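PDB 4Q34: AB hydrolase-1 domain-containing protein, which is of uncharacterised function but belongs to the alpha/beta hydrolase family and probably acts as an esterase. Local coordinates for residues Q88-N93 against I148-F153. Sequence-based numbering, arbitrary orientation.
Sequences QPRRGN and IGTTDF
Arg-90 lies alongside the loop 148-153 and is tied to it at both its backbone and its guanidinium. Its carbonyl O takes the N-H of Ile-148 at 2.7 Å from N, nearly straight (173°) and in the carbonyl plane, while CG1 of Ile-148 rests against the same oxygen. With CG anti to the carbonyl carbon (chi1 -51°) and the chain extended to NE, the side chain runs along Ile-148, Gly-149 and Thr-150, its CB 3.7 Å from Ile-148 O. At the far end NH1 donates, near the guanidinium plane, to the backbone O of Thr-150 (2.8 Å), a more bent bond whose donor is tilted 31° from the carbonyl plane. A CB on Gly-149 would press on Arg-90 CD and, at these backbone angles, also on the carbonyl O of Ile-148. A water at the guanidinium edge accepts from Arg-90 NH2 and donates to Asp-152 OD2 at 2.7 Å, linking charges whose nearest atoms, NH1 and OD2, stand 4.7 Å apart.

Salt bridges from NH2 to Asp-32 and from NH1 to Glu-99 help to fix the guanidinium's rotation, and Glu-99 also holds Thr-150 OG1. A lysine in place of Arg-90 would probably reach fewer of these partners at once, leaving a carboxylate or the Thr-150 carbonyl without its mate. Asp-152 OD1 meanwhile N-caps helix 153-167 through Val-155 N. A type II turn from Gln-88 to Arg-91, directly after strand 83-87, has Arg-90 at its positive-phi position. The contact thus joins a strand-end loop of the central, mostly parallel sheet to the lead-in of a flanking helix, within the alpha/beta hydrolase fold.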
loop_
_atom_site.group_PDB
_atom_site.type_symbol
_atom_site.label_atom_id
_atom_site.label_comp_id
_atom_site.label_asym_id
_atom_site.label_seq_id
_atom_site.Cartn_x
_atom_site.Cartn_y
_atom_site.Cartn_z
ATOM N N GLN A 88 1.741 -0.873 8.946
ATOM C CA GLN A 88 2.138 -0.282 10.185
ATOM C C GLN A 88 3.129 0.826 9.896
ATOM O O GLN A 88 3.667 0.899 8.802
ATOM C CB GLN A 88 2.719 -1.344 11.135
ATOM C CG GLN A 88 4.189 -1.650 10.890
ATOM C CD GLN A 88 4.754 -2.836 11.626
ATOM O OE1 GLN A 88 4.094 -3.507 12.438
ATOM N NE2 GLN A 88 6.043 -3.109 11.338
ATOM N N PRO A 89 3.331 1.735 10.870
ATOM C CA PRO A 89 4.351 2.805 10.749
ATOM C C PRO A 89 5.655 2.293 10.151
ATOM O O PRO A 89 6.153 1.233 10.532
ATOM C CB PRO A 89 4.546 3.245 12.193
ATOM C CG PRO A 89 3.215 3.020 12.807
ATOM C CD PRO A 89 2.860 1.650 12.252
ATOM N N ARG A 90 6.199 3.099 9.243
ATOM C CA ARG A 90 7.501 2.874 8.590
ATOM C C ARG A 90 7.530 1.720 7.595
ATOM O O ARG A 90 8.591 1.281 7.222
ATOM C CB ARG A 90 8.605 2.683 9.636
ATOM C CG ARG A 90 8.617 3.792 10.661
ATOM C CD ARG A 90 9.543 3.506 11.844
ATOM N NE ARG A 90 9.528 4.647 12.757
ATOM C CZ ARG A 90 10.091 4.674 13.971
ATOM N NH1 ARG A 90 10.736 3.604 14.448
ATOM N NH2 ARG A 90 10.035 5.796 14.700
ATOM N N ARG A 91 6.362 1.230 7.190
ATOM C CA ARG A 91 6.255 0.076 6.313
ATOM C C ARG A 91 5.354 0.365 5.103
ATOM O O ARG A 91 4.193 0.837 5.237
ATOM C CB ARG A 91 5.714 -1.109 7.086
ATOM C CG ARG A 91 5.896 -2.442 6.394
ATOM C CD ARG A 91 7.351 -2.921 6.346
ATOM N NE ARG A 91 7.959 -3.157 7.655
ATOM C CZ ARG A 91 7.708 -4.181 8.479
ATOM N NH1 ARG A 91 6.773 -5.113 8.213
ATOM N NH2 ARG A 91 8.369 -4.253 9.628
ATOM N N GLY A 92 5.836 0.043 3.917
ATOM C CA GLY A 92 5.000 0.115 2.696
ATOM C C GLY A 92 4.433 1.508 2.455
ATOM O O GLY A 92 5.180 2.453 2.455
ATOM N N ASN A 93 3.100 1.605 2.290
ATOM C CA ASN A 93 2.436 2.895 2.079
ATOM C C ASN A 93 2.591 3.861 3.263
ATOM O O ASN A 93 2.374 5.073 3.123
ATOM C CB ASN A 93 0.958 2.661 1.835
ATOM C CG ASN A 93 0.667 2.014 0.480
ATOM O OD1 ASN A 93 1.496 1.981 -0.414
ATOM N ND2 ASN A 93 -0.567 1.534 0.324
ATOM N N ILE A 148 11.271 1.567 6.943
ATOM C CA ILE A 148 11.908 2.848 6.659
ATOM C C ILE A 148 12.193 3.541 7.989
ATOM O O ILE A 148 11.578 4.553 8.376
ATOM C CB ILE A 148 11.062 3.722 5.693
ATOM C CG1 ILE A 148 10.501 2.887 4.520
ATOM C CG2 ILE A 148 11.884 4.881 5.170
ATOM C CD1 ILE A 148 11.522 2.035 3.789
ATOM N N GLY A 149 13.137 2.965 8.707
ATOM C CA GLY A 149 13.461 3.363 10.061
ATOM C C GLY A 149 13.854 2.137 10.858
ATOM O O GLY A 149 14.332 1.138 10.282
ATOM N N THR A 150 13.670 2.216 12.179
ATOM C CA THR A 150 14.003 1.136 13.110
ATOM C C THR A 150 12.747 0.471 13.608
ATOM O O THR A 150 11.669 1.073 13.605
ATOM C CB THR A 150 14.749 1.661 14.369
ATOM O OG1 THR A 150 13.949 2.648 15.059
ATOM C CG2 THR A 150 16.064 2.230 13.975
ATOM N N THR A 151 12.886 -0.776 14.050
ATOM C CA THR A 151 11.797 -1.488 14.650
ATOM C C THR A 151 11.537 -0.833 16.001
ATOM O O THR A 151 12.476 -0.677 16.799
ATOM C CB THR A 151 12.196 -2.947 14.867
ATOM O OG1 THR A 151 12.478 -3.523 13.592
ATOM C CG2 THR A 151 11.104 -3.694 15.542
ATOM N N ASP A 152 10.287 -0.441 16.260
ATOM C CA ASP A 152 9.908 0.166 17.533
ATOM C C ASP A 152 8.460 -0.228 17.847
ATOM O O ASP A 152 7.563 0.339 17.250
ATOM C CB ASP A 152 10.124 1.706 17.482
ATOM C CG ASP A 152 9.904 2.365 18.806
ATOM O OD1 ASP A 152 9.109 1.831 19.606
ATOM O OD2 ASP A 152 10.558 3.406 19.111
ATOM N N PHE A 153 8.266 -1.165 18.788
ATOM C CA PHE A 153 6.928 -1.703 19.102
ATOM C C PHE A 153 6.045 -0.611 19.749
ATOM O O PHE A 153 4.821 -0.667 19.634
ATOM C CB PHE A 153 6.985 -2.921 20.044
ATOM C CG PHE A 153 7.605 -4.153 19.455
ATOM C CD1 PHE A 153 7.791 -4.305 18.074
ATOM C CD2 PHE A 153 8.012 -5.202 20.309
ATOM C CE1 PHE A 153 8.364 -5.461 17.542
ATOM C CE2 PHE A 153 8.569 -6.371 19.784
ATOM C CZ PHE A 153 8.740 -6.498 18.388
HETATM O O HOH W 1 11.654 4.820 17.101
#